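PDB 2GS5: conserved hypothetical protein from Corynebacterium diphtheriae NCTC 13129, which is of unknown function but belongs to the UPF0301 (YqgE/AlgH) family of bacterial proteins. Local coordinates for residues D154-P159 with R180-L185; P69-P74 with S130-F135; A46-N51 with H138-P143; L52-D57 with L77-P82; G92-G97 with A110-M115. One frame throughout, in Å; residues are numbered along the deposited sequence.

Contact 1: D154-P159 with R180-L185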
# COMPACT_ATOMS: atom_id res chain seq x y z
N ASP A 154 -9.30 10.47 10.35
CA ASP A 154 -8.34 9.38 10.62
C ASP A 154 -7.32 9.16 9.51
O ASP A 154 -6.19 8.71 9.77
CB ASP A 154 -9.06 8.03 10.82
CG ASP A 154 -9.86 7.96 12.10
OD1 ASP A 154 -9.91 8.95 12.87
OD2 ASP A 154 -10.47 6.89 12.31
N TRP A 155 -7.74 9.43 8.28
CA TRP A 155 -6.95 9.11 7.10
C TRP A 155 -6.98 10.26 6.11
O TRP A 155 -7.98 10.96 6.02
CB TRP A 155 -7.53 7.91 6.37
CG TRP A 155 -7.79 6.73 7.22
CD1 TRP A 155 -9.00 6.30 7.67
CD2 TRP A 155 -6.83 5.80 7.71
NE1 TRP A 155 -8.85 5.17 8.41
CE2 TRP A 155 -7.53 4.84 8.46
CE3 TRP A 155 -5.44 5.68 7.59
CZ2 TRP A 155 -6.88 3.78 9.10
CZ3 TRP A 155 -4.80 4.62 8.22
CH2 TRP A 155 -5.53 3.68 8.96
N PHE A 156 -5.88 10.42 5.38
CA PHE A 156 -5.83 11.28 4.21
C PHE A 156 -5.63 10.38 3.00
O PHE A 156 -4.71 9.57 2.96
CB PHE A 156 -4.71 12.31 4.33
CG PHE A 156 -4.66 13.29 3.19
CD1 PHE A 156 -5.42 14.44 3.21
CD2 PHE A 156 -3.85 13.05 2.09
CE1 PHE A 156 -5.37 15.35 2.15
CE2 PHE A 156 -3.80 13.94 1.05
CZ PHE A 156 -4.56 15.09 1.06
N VAL A 157 -6.52 10.52 2.02
CA VAL A 157 -6.50 9.69 0.82
C VAL A 157 -5.63 10.35 -0.23
O VAL A 157 -5.87 11.51 -0.58
CB VAL A 157 -7.91 9.46 0.29
CG1 VAL A 157 -7.92 8.55 -0.93
CG2 VAL A 157 -8.76 8.88 1.37
N ALA A 158 -4.62 9.64 -0.70
CA ALA A 158 -3.67 10.18 -1.69
C ALA A 158 -3.30 9.12 -2.72
O ALA A 158 -3.34 7.93 -2.43
CB ALA A 158 -2.40 10.66 -1.00
N PRO A 159 -2.94 9.56 -3.93
CA PRO A 159 -2.46 8.56 -4.89
C PRO A 159 -1.15 7.90 -4.44
O PRO A 159 -0.25 8.57 -3.95
CB PRO A 159 -2.26 9.35 -6.18
CG PRO A 159 -2.37 10.78 -5.82
CD PRO A 159 -3.00 10.92 -4.49
N ARG A 180 4.68 14.58 -0.18
CA ARG A 180 4.08 14.77 -1.51
C ARG A 180 2.74 15.50 -1.50
O ARG A 180 2.23 15.85 -2.56
CB ARG A 180 3.80 13.42 -2.18
CG ARG A 180 4.99 12.55 -2.47
CD ARG A 180 4.65 11.59 -3.60
NE ARG A 180 3.52 10.68 -3.31
CZ ARG A 180 3.64 9.48 -2.75
NH1 ARG A 180 4.82 9.01 -2.38
NH2 ARG A 180 2.56 8.73 -2.56
N GLN A 181 2.14 15.66 -0.32
CA GLN A 181 0.76 16.15 -0.23
C GLN A 181 0.70 17.67 -0.15
O GLN A 181 1.71 18.30 0.13
CB GLN A 181 0.07 15.50 0.97
CG GLN A 181 0.16 13.97 0.98
CD GLN A 181 -0.18 13.36 -0.37
OE1 GLN A 181 -1.13 13.79 -1.02
NE2 GLN A 181 0.60 12.37 -0.80
N PRO A 182 -0.48 18.25 -0.42
CA PRO A 182 -0.62 19.69 -0.33
C PRO A 182 -0.29 20.22 1.06
O PRO A 182 -0.46 19.52 2.05
CB PRO A 182 -2.11 19.92 -0.63
CG PRO A 182 -2.50 18.75 -1.44
CD PRO A 182 -1.74 17.61 -0.85
N MSE A 183 0.16 21.47 1.11
CA MSE A 183 0.35 22.12 2.40
C MSE A 183 -0.97 22.14 3.15
O MSE A 183 -2.04 22.26 2.54
CB MSE A 183 0.89 23.53 2.22
CG MSE A 183 2.33 23.57 1.80
SE MSE A 183 3.56 23.11 3.25
CE MSE A 183 3.47 24.78 4.24
N PRO A 184 -0.91 22.04 4.48
CA PRO A 184 0.28 21.99 5.33
C PRO A 184 0.84 20.60 5.64
O PRO A 184 1.66 20.48 6.54
CB PRO A 184 -0.23 22.62 6.62
CG PRO A 184 -1.63 22.10 6.72
CD PRO A 184 -2.14 22.05 5.30
N LEU A 185 0.44 19.56 4.93
CA LEU A 185 0.79 18.21 5.36
C LEU A 185 2.30 17.95 5.49
O LEU A 185 2.71 17.26 6.41
CB LEU A 185 0.17 17.13 4.47
CG LEU A 185 -1.35 17.07 4.23
CD1 LEU A 185 -1.84 15.63 4.04
CD2 LEU A 185 -2.19 17.80 5.28
O HOH W 1 0.52 11.16 -3.46
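Phe156 is the first residue of strand 155-159 to meet the 180-185 loop, and it does so with its ring. With CG anti to the backbone N (chi1 -176°), the ring leaves the strand toward the loop, and Leu185 CD1 settles over the centre of one face, 3.7 Å from the centroid and almost on the ring normal: a CH-pi contact. Near the ring plane, Gln181 OE1 comes up to the edge at CE2, 3.4 Å away, while Pro182 CD approaches CZ obliquely. Phe2, from the N-terminal end of the chain, also meets this ring. Val157 turns the other way, onto Ile150 of helix 145-151. The strand ends the mixed sheet of the AlgH-like fold, paired antiparallel with strand 19-23, and the segment 180-185, which follows helix 173-179, lies against Phe156 and Ala158, whose CB atoms point toward it. Ala158 CB packs against the Gln181 amide, 3.4 Å from OE1; the amide NE2 is held by Val177 O and a water. At Pro159 the contact becomes polar. Its carbonyl O accepts from Arg180 NH2 at 3.1 Å, the donor lying in the carbonyl plane and the N-H...O angle being 145°. The same oxygen also accepts a hydrogen bond from water 1, 2.7 Å away, which in turn accepts from Arg180 NE and Gln181 NE2. A salt bridge from Arg180 NH2 to Asp164 ties the guanidinium to helix 162-166 as well.

Contact 2: P69-P74 with S130-F135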
# COMPACT_ATOMS: atom_id res chain seq x y z
N PRO A 69 13.39 -14.04 -6.68
CA PRO A 69 13.94 -13.29 -7.83
C PRO A 69 13.12 -12.08 -8.32
O PRO A 69 13.67 -11.19 -8.94
CB PRO A 69 14.02 -14.35 -8.92
CG PRO A 69 14.14 -15.63 -8.20
CD PRO A 69 13.30 -15.48 -6.97
N CYS A 70 11.82 -12.06 -8.03
CA CYS A 70 10.94 -10.96 -8.44
C CYS A 70 10.82 -9.87 -7.39
O CYS A 70 10.27 -8.80 -7.67
CB CYS A 70 9.53 -11.48 -8.70
SG CYS A 70 9.33 -12.49 -10.16
N VAL A 71 11.31 -10.13 -6.18
CA VAL A 71 11.03 -9.24 -5.05
C VAL A 71 12.11 -8.17 -4.90
O VAL A 71 13.30 -8.47 -4.86
CB VAL A 71 10.89 -10.02 -3.73
CG1 VAL A 71 10.69 -9.08 -2.55
CG2 VAL A 71 9.72 -11.00 -3.81
N THR A 72 11.66 -6.93 -4.81
CA THR A 72 12.54 -5.79 -4.59
C THR A 72 13.16 -5.85 -3.20
O THR A 72 12.50 -6.23 -2.23
CB THR A 72 11.73 -4.50 -4.72
OG1 THR A 72 11.08 -4.47 -6.00
CG2 THR A 72 12.60 -3.27 -4.53
N LYS A 73 14.43 -5.50 -3.08
CA LYS A 73 15.07 -5.44 -1.77
C LYS A 73 14.42 -4.36 -0.90
O LYS A 73 14.02 -3.32 -1.41
CB LYS A 73 16.57 -5.18 -1.90
CG LYS A 73 17.35 -6.37 -2.44
CD LYS A 73 18.87 -6.12 -2.49
CE LYS A 73 19.31 -5.31 -3.69
NZ LYS A 73 20.78 -5.47 -3.93
N PRO A 74 14.31 -4.61 0.41
CA PRO A 74 14.69 -5.83 1.11
C PRO A 74 13.66 -6.95 0.92
O PRO A 74 12.44 -6.72 0.99
CB PRO A 74 14.76 -5.40 2.57
CG PRO A 74 13.88 -4.25 2.68
CD PRO A 74 13.78 -3.59 1.34
N SER A 130 8.77 -4.30 -12.75
CA SER A 130 10.04 -3.65 -12.43
C SER A 130 10.33 -3.74 -10.94
O SER A 130 11.46 -3.51 -10.51
CB SER A 130 10.03 -2.18 -12.85
OG SER A 130 8.97 -1.47 -12.25
N GLY A 131 9.31 -4.08 -10.17
CA GLY A 131 9.45 -4.24 -8.73
C GLY A 131 8.26 -4.97 -8.16
O GLY A 131 7.23 -5.07 -8.80
N MSE A 132 8.43 -5.52 -6.95
CA MSE A 132 7.36 -6.24 -6.28
C MSE A 132 7.66 -6.35 -4.79
O MSE A 132 8.82 -6.45 -4.39
CB MSE A 132 7.21 -7.63 -6.89
CG MSE A 132 6.00 -8.40 -6.43
SE MSE A 132 6.03 -10.15 -7.26
CE MSE A 132 7.07 -11.04 -5.87
N ARG A 133 6.61 -6.36 -3.98
CA ARG A 133 6.74 -6.50 -2.53
C ARG A 133 5.64 -7.42 -2.04
O ARG A 133 4.54 -7.41 -2.58
CB ARG A 133 6.64 -5.12 -1.87
CG ARG A 133 6.88 -5.12 -0.36
CD ARG A 133 7.52 -3.82 0.10
NE ARG A 133 8.92 -3.76 -0.32
CZ ARG A 133 9.68 -2.68 -0.27
NH1 ARG A 133 9.19 -1.53 0.18
NH2 ARG A 133 10.95 -2.75 -0.68
N LEU A 134 5.97 -8.21 -1.02
CA LEU A 134 5.04 -9.19 -0.46
C LEU A 134 4.58 -8.76 0.92
O LEU A 134 5.37 -8.32 1.74
CB LEU A 134 5.69 -10.57 -0.38
CG LEU A 134 6.01 -11.18 -1.75
CD1 LEU A 134 6.85 -12.43 -1.60
CD2 LEU A 134 4.73 -11.51 -2.50
N PHE A 135 3.28 -8.91 1.17
CA PHE A 135 2.65 -8.46 2.40
C PHE A 135 1.92 -9.58 3.10
O PHE A 135 1.09 -10.25 2.50
CB PHE A 135 1.67 -7.33 2.11
CG PHE A 135 2.31 -6.17 1.42
CD1 PHE A 135 2.82 -5.10 2.14
CD2 PHE A 135 2.47 -6.18 0.04
CE1 PHE A 135 3.46 -4.05 1.51
CE2 PHE A 135 3.08 -5.12 -0.60
CZ PHE A 135 3.58 -4.06 0.13
O HOH W 2 10.37 -6.21 -0.76
O HOH W 3 12.66 -3.48 -8.00
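Thr72 and Met132, here selenomethionine, exchange two hydrogen bonds, one using backbone atoms alone and one a side chain. Thr72 N donates to Met132 O at 2.9 Å, with the donor in the carbonyl plane, and Met132 N donates to Thr72 OG1 at 3.0 Å. The hydroxyl thus takes the place a backbone acceptor would have beside strand 131-135. Thr72 chi1 of -56° sets OG1 anti to the carbonyl carbon, on the side of the threonine's own N, where it meets Met132 N. In the AlgH-like fold this fastens the loop leading into strand 76-79 onto the long strand 129-141, which pairs with 76-79 in parallel farther on. Two waters extend the polar zone. Water 3 joins Thr72 OG1 to Ser130 O; water 2 donates to Thr72 O and Pro74 O and accepts from Arg133 NE, 2.9 Å away. The Arg133 chain bends at chi2 and chi3, and its guanidinium brings NH2 within 3.6 Å of Pro74 CD; NH2 also hydrogen-bonds Ala167 O. Gly131 CA, with no side chain, lies 3.2 Å from Thr72 OG1. The apolar packing lies toward Cys70 and Val71. Met132 CG is anti to the backbone N, and the chain bends at chi3 to carry CE across to Cys70 CB, 3.8 Å away. Val71 CG2 touches both Leu134 CD1 and Met132 CE, the latter a tight 3.4 Å carbon contact.

Contact 3: A46-N51 with H138-P143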
# COMPACT_ATOMS: atom_id res chain seq x y z
N ALA A 46 -16.62 -4.93 0.85
CA ALA A 46 -15.72 -4.30 1.83
C ALA A 46 -14.60 -3.56 1.13
O ALA A 46 -14.50 -3.60 -0.09
CB ALA A 46 -15.14 -5.34 2.77
N THR A 47 -13.75 -2.89 1.91
CA THR A 47 -12.53 -2.29 1.39
C THR A 47 -11.37 -3.03 2.03
O THR A 47 -11.40 -3.27 3.24
CB THR A 47 -12.44 -0.80 1.72
OG1 THR A 47 -13.63 -0.16 1.29
CG2 THR A 47 -11.23 -0.15 1.05
N PHE A 48 -10.38 -3.40 1.22
CA PHE A 48 -9.20 -4.12 1.71
C PHE A 48 -7.96 -3.35 1.37
O PHE A 48 -7.87 -2.75 0.29
CB PHE A 48 -9.10 -5.49 1.05
CG PHE A 48 -10.29 -6.37 1.31
CD1 PHE A 48 -10.28 -7.29 2.35
CD2 PHE A 48 -11.42 -6.28 0.51
CE1 PHE A 48 -11.38 -8.10 2.58
CE2 PHE A 48 -12.53 -7.08 0.74
CZ PHE A 48 -12.50 -8.00 1.78
N GLY A 49 -6.97 -3.39 2.24
CA GLY A 49 -5.70 -2.74 1.98
C GLY A 49 -4.53 -3.41 2.65
O GLY A 49 -4.72 -4.28 3.50
N VAL A 50 -3.34 -3.05 2.19
CA VAL A 50 -2.11 -3.48 2.84
C VAL A 50 -1.25 -2.27 3.21
O VAL A 50 -0.96 -1.38 2.38
CB VAL A 50 -1.30 -4.50 1.98
CG1 VAL A 50 -2.04 -5.85 1.86
CG2 VAL A 50 -0.96 -3.93 0.60
N ASN A 51 -0.82 -2.24 4.46
CA ASN A 51 0.12 -1.25 4.92
C ASN A 51 1.43 -1.41 4.17
O ASN A 51 1.89 -2.54 3.98
CB ASN A 51 0.35 -1.42 6.42
CG ASN A 51 1.13 -0.28 7.05
OD1 ASN A 51 1.40 0.75 6.43
ND2 ASN A 51 1.48 -0.46 8.32
N HIS A 138 -3.61 -8.25 6.15
CA HIS A 138 -4.22 -7.10 5.53
C HIS A 138 -5.14 -6.38 6.50
O HIS A 138 -5.35 -6.83 7.63
CB HIS A 138 -5.02 -7.53 4.29
CG HIS A 138 -6.18 -8.40 4.61
ND1 HIS A 138 -7.44 -7.92 4.86
CD2 HIS A 138 -6.26 -9.75 4.75
CE1 HIS A 138 -8.25 -8.93 5.12
NE2 HIS A 138 -7.56 -10.05 5.06
N ALA A 139 -5.62 -5.22 6.05
CA ALA A 139 -6.59 -4.40 6.77
C ALA A 139 -7.91 -4.45 6.00
O ALA A 139 -7.92 -4.55 4.78
CB ALA A 139 -6.08 -2.97 6.87
N GLU A 140 -9.02 -4.42 6.73
CA GLU A 140 -10.36 -4.47 6.13
C GLU A 140 -11.23 -3.39 6.74
O GLU A 140 -11.16 -3.13 7.94
CB GLU A 140 -11.02 -5.84 6.35
CG GLU A 140 -12.38 -6.01 5.65
CD GLU A 140 -13.08 -7.35 5.90
OE1 GLU A 140 -12.50 -8.23 6.56
OE2 GLU A 140 -14.25 -7.51 5.46
N TRP A 141 -12.05 -2.76 5.90
CA TRP A 141 -13.10 -1.84 6.33
C TRP A 141 -14.45 -2.39 5.92
O TRP A 141 -14.67 -2.72 4.75
CB TRP A 141 -12.94 -0.44 5.72
CG TRP A 141 -11.82 0.32 6.32
CD1 TRP A 141 -11.90 1.28 7.28
CD2 TRP A 141 -10.42 0.15 6.04
NE1 TRP A 141 -10.64 1.72 7.61
CE2 TRP A 141 -9.72 1.04 6.87
CE3 TRP A 141 -9.70 -0.67 5.16
CZ2 TRP A 141 -8.33 1.15 6.85
CZ3 TRP A 141 -8.31 -0.57 5.15
CH2 TRP A 141 -7.65 0.34 5.98
N ALA A 142 -15.36 -2.48 6.88
CA ALA A 142 -16.74 -2.81 6.57
C ALA A 142 -17.33 -1.75 5.63
O ALA A 142 -16.83 -0.63 5.57
CB ALA A 142 -17.56 -2.88 7.83
N PRO A 143 -18.40 -2.10 4.92
CA PRO A 143 -19.09 -1.12 4.09
C PRO A 143 -19.39 0.16 4.86
O PRO A 143 -19.91 0.10 5.97
CB PRO A 143 -20.39 -1.82 3.72
CG PRO A 143 -20.06 -3.26 3.75
CD PRO A 143 -19.04 -3.43 4.83
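Strands 47-51 and 138-141 pair antiparallel inside the mixed sheet of the AlgH-like fold, with Phe48 opposite Glu140 as the non-hydrogen-bonded pair between two hydrogen-bonded ones. The segment axes approach to 4.7 Å. Thr47 and Trp141 exchange two bonds through N and O, as do Gly49 and Ala139; Ala139 N to Gly49 O is nearly straight, at 179°. Between them, CA-H...O contacts run from Glu140 to Thr47 O and from Phe48 to Ala139 O. On the face of Thr47 and Trp141, CB meets CB at 4.0 Å, and Thr47 O lies in the indole plane at its edge near CE3. Both residues pack on Leu146 of helix 145-151; Trp141 NE1 bonds to Glu149 of that helix, and Thr47 OG1 to His42. On the other face Phe48 and Glu140 lie side by side, pointing the same way, and His138 runs alongside Phe48. Glu140 is extended, its CG anti to the backbone N (chi1 -176°), and its carboxylate plane is only 23° from the Phe48 ring plane. Its CD comes 3.8 Å from Phe48 CE1. His138 holds CG in the crowded position between N and carbonyl carbon, and its ring lies beside Phe48; NE2 is engaged by Asn84. The two rings are oblique, with His138 CE1 at the Phe48 edge, 3.8 Å from CD1.

Contact 4: L52-D57 with L77-P82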
# COMPACT_ATOMS: atom_id res chain seq x y z
N LEU A 52 2.01 -0.29 3.74
CA LEU A 52 3.28 -0.26 3.03
C LEU A 52 4.47 0.11 3.92
O LEU A 52 5.62 0.05 3.47
CB LEU A 52 3.21 0.75 1.88
CG LEU A 52 2.09 0.56 0.86
CD1 LEU A 52 2.21 1.62 -0.23
CD2 LEU A 52 2.15 -0.84 0.26
N ALA A 53 4.19 0.48 5.17
CA ALA A 53 5.15 1.17 6.01
C ALA A 53 5.89 0.31 7.02
O ALA A 53 6.78 0.82 7.72
CB ALA A 53 4.46 2.33 6.74
N SER A 54 5.55 -0.97 7.11
CA SER A 54 6.03 -1.80 8.21
C SER A 54 6.66 -3.12 7.77
O SER A 54 5.99 -4.11 7.55
CB SER A 54 4.88 -2.09 9.17
OG SER A 54 5.37 -2.70 10.36
N ARG A 55 7.98 -3.12 7.68
CA ARG A 55 8.75 -4.29 7.30
C ARG A 55 8.79 -5.31 8.46
O ARG A 55 8.89 -4.91 9.63
CB ARG A 55 10.16 -3.82 6.98
CG ARG A 55 11.00 -4.72 6.15
CD ARG A 55 12.45 -4.47 6.41
NE ARG A 55 12.96 -5.62 7.14
CZ ARG A 55 14.07 -6.29 6.84
NH1 ARG A 55 14.89 -5.88 5.88
NH2 ARG A 55 14.39 -7.35 7.57
N SER A 56 8.70 -6.60 8.14
CA SER A 56 8.93 -7.65 9.14
C SER A 56 10.35 -8.18 9.04
O SER A 56 11.10 -7.83 8.13
CB SER A 56 7.92 -8.80 8.99
OG SER A 56 8.36 -9.77 8.05
N ASP A 57 10.70 -9.06 9.97
CA ASP A 57 12.01 -9.70 9.98
C ASP A 57 11.98 -11.08 9.32
O ASP A 57 12.97 -11.82 9.40
CB ASP A 57 12.52 -9.79 11.42
CG ASP A 57 12.71 -8.42 12.04
OD1 ASP A 57 13.50 -7.62 11.49
OD2 ASP A 57 12.08 -8.14 13.08
N LEU A 77 9.07 -10.13 4.08
CA LEU A 77 7.64 -9.89 4.14
C LEU A 77 7.42 -8.57 4.87
O LEU A 77 8.07 -8.29 5.89
CB LEU A 77 6.92 -11.01 4.88
CG LEU A 77 6.88 -12.37 4.18
CD1 LEU A 77 6.18 -13.41 5.07
CD2 LEU A 77 6.19 -12.25 2.84
N TYR A 78 6.50 -7.77 4.34
CA TYR A 78 6.01 -6.58 5.03
C TYR A 78 4.71 -6.97 5.74
O TYR A 78 4.01 -7.89 5.30
CB TYR A 78 5.80 -5.44 4.02
CG TYR A 78 7.10 -4.68 3.74
CD1 TYR A 78 8.21 -5.35 3.25
CD2 TYR A 78 7.20 -3.31 3.97
CE1 TYR A 78 9.39 -4.68 3.01
CE2 TYR A 78 8.39 -2.63 3.73
CZ TYR A 78 9.48 -3.32 3.24
OH TYR A 78 10.67 -2.64 3.00
N ILE A 79 4.42 -6.31 6.85
CA ILE A 79 3.21 -6.60 7.62
C ILE A 79 2.09 -5.76 7.01
O ILE A 79 2.06 -4.54 7.16
CB ILE A 79 3.38 -6.26 9.09
CG1 ILE A 79 4.56 -7.05 9.66
CG2 ILE A 79 2.09 -6.59 9.88
CD1 ILE A 79 4.32 -8.54 9.68
N GLY A 80 1.21 -6.41 6.27
CA GLY A 80 0.14 -5.71 5.58
C GLY A 80 -0.99 -5.23 6.46
O GLY A 80 -1.67 -4.26 6.14
N GLY A 81 -1.20 -5.90 7.59
CA GLY A 81 -2.29 -5.56 8.47
C GLY A 81 -2.54 -6.66 9.48
O GLY A 81 -1.87 -7.69 9.49
N PRO A 82 -3.53 -6.44 10.35
CA PRO A 82 -3.76 -7.33 11.48
C PRO A 82 -4.55 -8.60 11.18
O PRO A 82 -4.57 -9.51 12.01
CB PRO A 82 -4.52 -6.44 12.45
CG PRO A 82 -5.31 -5.56 11.57
CD PRO A 82 -4.44 -5.28 10.37
O HOH W 4 3.96 -2.88 5.71
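Arg55 lies across one face of the Tyr78 ring, starting at its backbone: CA sits over the ring centre, 3.9 Å from the centroid, in a CH-pi contact. From there CB meets CZ of the ring at 3.8 Å. CG, placed anti to the backbone N by a chi1 of -160°, lies over the same face toward the hydroxyl-bearing end, touching CE1 at 3.5 Å. Past CG the chain leaves the ring: it bends at chi3, NE makes a weak hydrogen bond back to Ser56 O, and the guanidinium end goes on to pack on Pro74. The aliphatic root of the arginine therefore does the packing on the tyrosine. Beneath it the backbones form a short antiparallel pairing, Arg55 and Tyr78 being its non-hydrogen-bonded pair, which brings strand 55-56 beside strand 76-79 at the border of the AlgH-like sheet. Ile79 N donates to Ser54 O at 2.8 Å, nearly along the C=O axis. At the other end Leu77 O is gripped twice by Ser56: by N at 2.9 Å, in the carbonyl plane, and by OG at 2.6 Å, from above that plane. Ser56 OG accepts in turn from Val58 N. Beside it, Ser56 CB rests on Ile79 CD1, 3.7 Å away.

Contact 5: G92-G97 with A110-M115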
# COMPACT_ATOMS: atom_id res chain seq x y z
N GLY A 92 2.90 -5.45 -7.30
CA GLY A 92 3.95 -5.18 -8.25
C GLY A 92 3.81 -3.82 -8.91
O GLY A 92 2.77 -3.17 -8.83
N VAL A 93 4.90 -3.42 -9.56
CA VAL A 93 4.94 -2.27 -10.45
C VAL A 93 5.18 -2.83 -11.85
O VAL A 93 6.17 -3.52 -12.08
CB VAL A 93 6.08 -1.31 -10.05
CG1 VAL A 93 6.18 -0.12 -11.02
CG2 VAL A 93 5.91 -0.85 -8.57
N THR A 94 4.26 -2.58 -12.78
CA THR A 94 4.40 -3.15 -14.13
C THR A 94 5.62 -2.58 -14.85
O THR A 94 5.95 -1.40 -14.70
CB THR A 94 3.14 -2.92 -15.00
OG1 THR A 94 2.91 -1.52 -15.14
CG2 THR A 94 1.91 -3.59 -14.39
N ALA A 95 6.27 -3.45 -15.61
CA ALA A 95 7.40 -3.07 -16.44
C ALA A 95 6.96 -2.33 -17.69
O ALA A 95 5.79 -2.38 -18.08
CB ALA A 95 8.20 -4.32 -16.83
N GLN A 96 7.91 -1.70 -18.36
CA GLN A 96 7.61 -1.08 -19.64
C GLN A 96 6.98 -2.13 -20.55
O GLN A 96 7.41 -3.29 -20.58
CB GLN A 96 8.86 -0.52 -20.30
CG GLN A 96 9.64 0.50 -19.47
CD GLN A 96 8.88 1.79 -19.17
OE1 GLN A 96 8.14 2.32 -20.01
NE2 GLN A 96 9.09 2.32 -17.98
N GLY A 97 5.93 -1.73 -21.26
CA GLY A 97 5.28 -2.59 -22.24
C GLY A 97 4.04 -3.33 -21.77
O GLY A 97 3.25 -3.80 -22.59
N ALA A 110 -4.13 0.85 -9.93
CA ALA A 110 -4.17 2.12 -10.65
C ALA A 110 -2.79 2.33 -11.24
O ALA A 110 -1.79 1.88 -10.67
CB ALA A 110 -4.56 3.28 -9.73
N ASN A 111 -2.73 3.01 -12.39
CA ASN A 111 -1.46 3.33 -13.03
C ASN A 111 -0.64 2.04 -13.23
O ASN A 111 -1.14 1.12 -13.85
CB ASN A 111 -0.73 4.42 -12.24
CG ASN A 111 -1.56 5.69 -12.10
OD1 ASN A 111 -2.18 6.14 -13.06
ND2 ASN A 111 -1.58 6.26 -10.90
N ARG A 112 0.59 1.98 -12.71
CA ARG A 112 1.45 0.80 -12.88
C ARG A 112 1.36 -0.20 -11.73
O ARG A 112 2.02 -1.24 -11.75
CB ARG A 112 2.90 1.22 -13.09
CG ARG A 112 3.16 1.88 -14.42
CD ARG A 112 4.64 2.03 -14.70
NE ARG A 112 4.85 2.43 -16.09
CZ ARG A 112 4.86 1.59 -17.13
NH1 ARG A 112 4.71 0.29 -16.96
NH2 ARG A 112 5.03 2.05 -18.36
N LEU A 113 0.54 0.10 -10.73
CA LEU A 113 0.45 -0.78 -9.58
C LEU A 113 -0.49 -1.92 -9.89
O LEU A 113 -1.58 -1.71 -10.41
CB LEU A 113 -0.04 -0.01 -8.35
CG LEU A 113 0.85 1.15 -7.94
CD1 LEU A 113 0.27 1.84 -6.71
CD2 LEU A 113 2.27 0.69 -7.68
N VAL A 114 -0.07 -3.14 -9.55
CA VAL A 114 -0.85 -4.33 -9.79
C VAL A 114 -0.79 -5.27 -8.60
O VAL A 114 0.17 -5.26 -7.84
CB VAL A 114 -0.32 -5.13 -11.03
CG1 VAL A 114 -0.65 -4.40 -12.31
CG2 VAL A 114 1.18 -5.41 -10.90
N MSE A 115 -1.84 -6.07 -8.43
CA MSE A 115 -1.76 -7.23 -7.54
C MSE A 115 -1.28 -8.42 -8.38
O MSE A 115 -1.84 -8.70 -9.44
CB MSE A 115 -3.13 -7.51 -6.89
CG MSE A 115 -3.39 -6.81 -5.55
SE MSE A 115 -4.85 -7.79 -4.73
CE MSE A 115 -6.16 -7.74 -6.19
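The Arg112 guanidinium has Gln96 NE2 over one face, 4.0 Å above the plane and offset toward the rim; Ala95 O lies at its edge, near the plane, and Thr94 O approaches obliquely. The Gln96 amide is turned 48° from the guanidinium. Arg112 reaches this spot because its chain is extended from CG to NE, crossing the Thr94 side chain at about a right angle. NH1 then finds three oxygens at 3.1 Å each, Thr94 O, Thr94 OG1 and Ala95 O, in bonds that are all weak, with N-H...O angles near 131°. Thr94 chi1 of 60° puts OG1 between its N and carbonyl carbon, on the arginine side, and leaves CG2 against Val114 CG1 in a tight 3.4 Å contact. Behind these side chains the strands 87-94 and 113-116 pair antiparallel. Gly92 and Val114 exchange both bonds of a hydrogen-bonded pair, and Thr94 N donates to Arg112 O at 2.8 Å. Val114 CG2 lies 3.4 Å from Gly92 O. Val93 CG2 and Leu113 CD2 lie side by side on the other face, beneath helix 162-166, and a type II' turn from Ala110 to Leu113 leads in from strand 106-110. NH1 divides itself among three bent, weak bonds, so the positive charge is probably eased by several oxygen dipoles and no one bond dominates, while the straighter main-chain bonds fix the register.

Overall arrangement
All five contacts reach one mixed sheet, and strand 129-141 ties contacts 2, 3 and 4 together: contact 2 uses its beginning, contact 3 its end, and contact 4 lies against it through strand 76-79, where Leu134 O meets Tyr78 N at 2.9 Å. Contacts 2 and 3 are on opposite sides of the chain's centre, their centres 22 Å apart. Contact 5 adjoins contact 2 through Val93 and residues 130-131, at a centre spacing of 13 Å. Contact 3 passes into contact 4 through Asn51 N and Gly80 O. Contact 1 touches only contact 3, where Trp155 CZ2 packs on Trp141 CZ2 at 3.7 Å, and Glu149 binds both indole NE1 atoms. With the function unknown, none of the contacts can be tied to an active site.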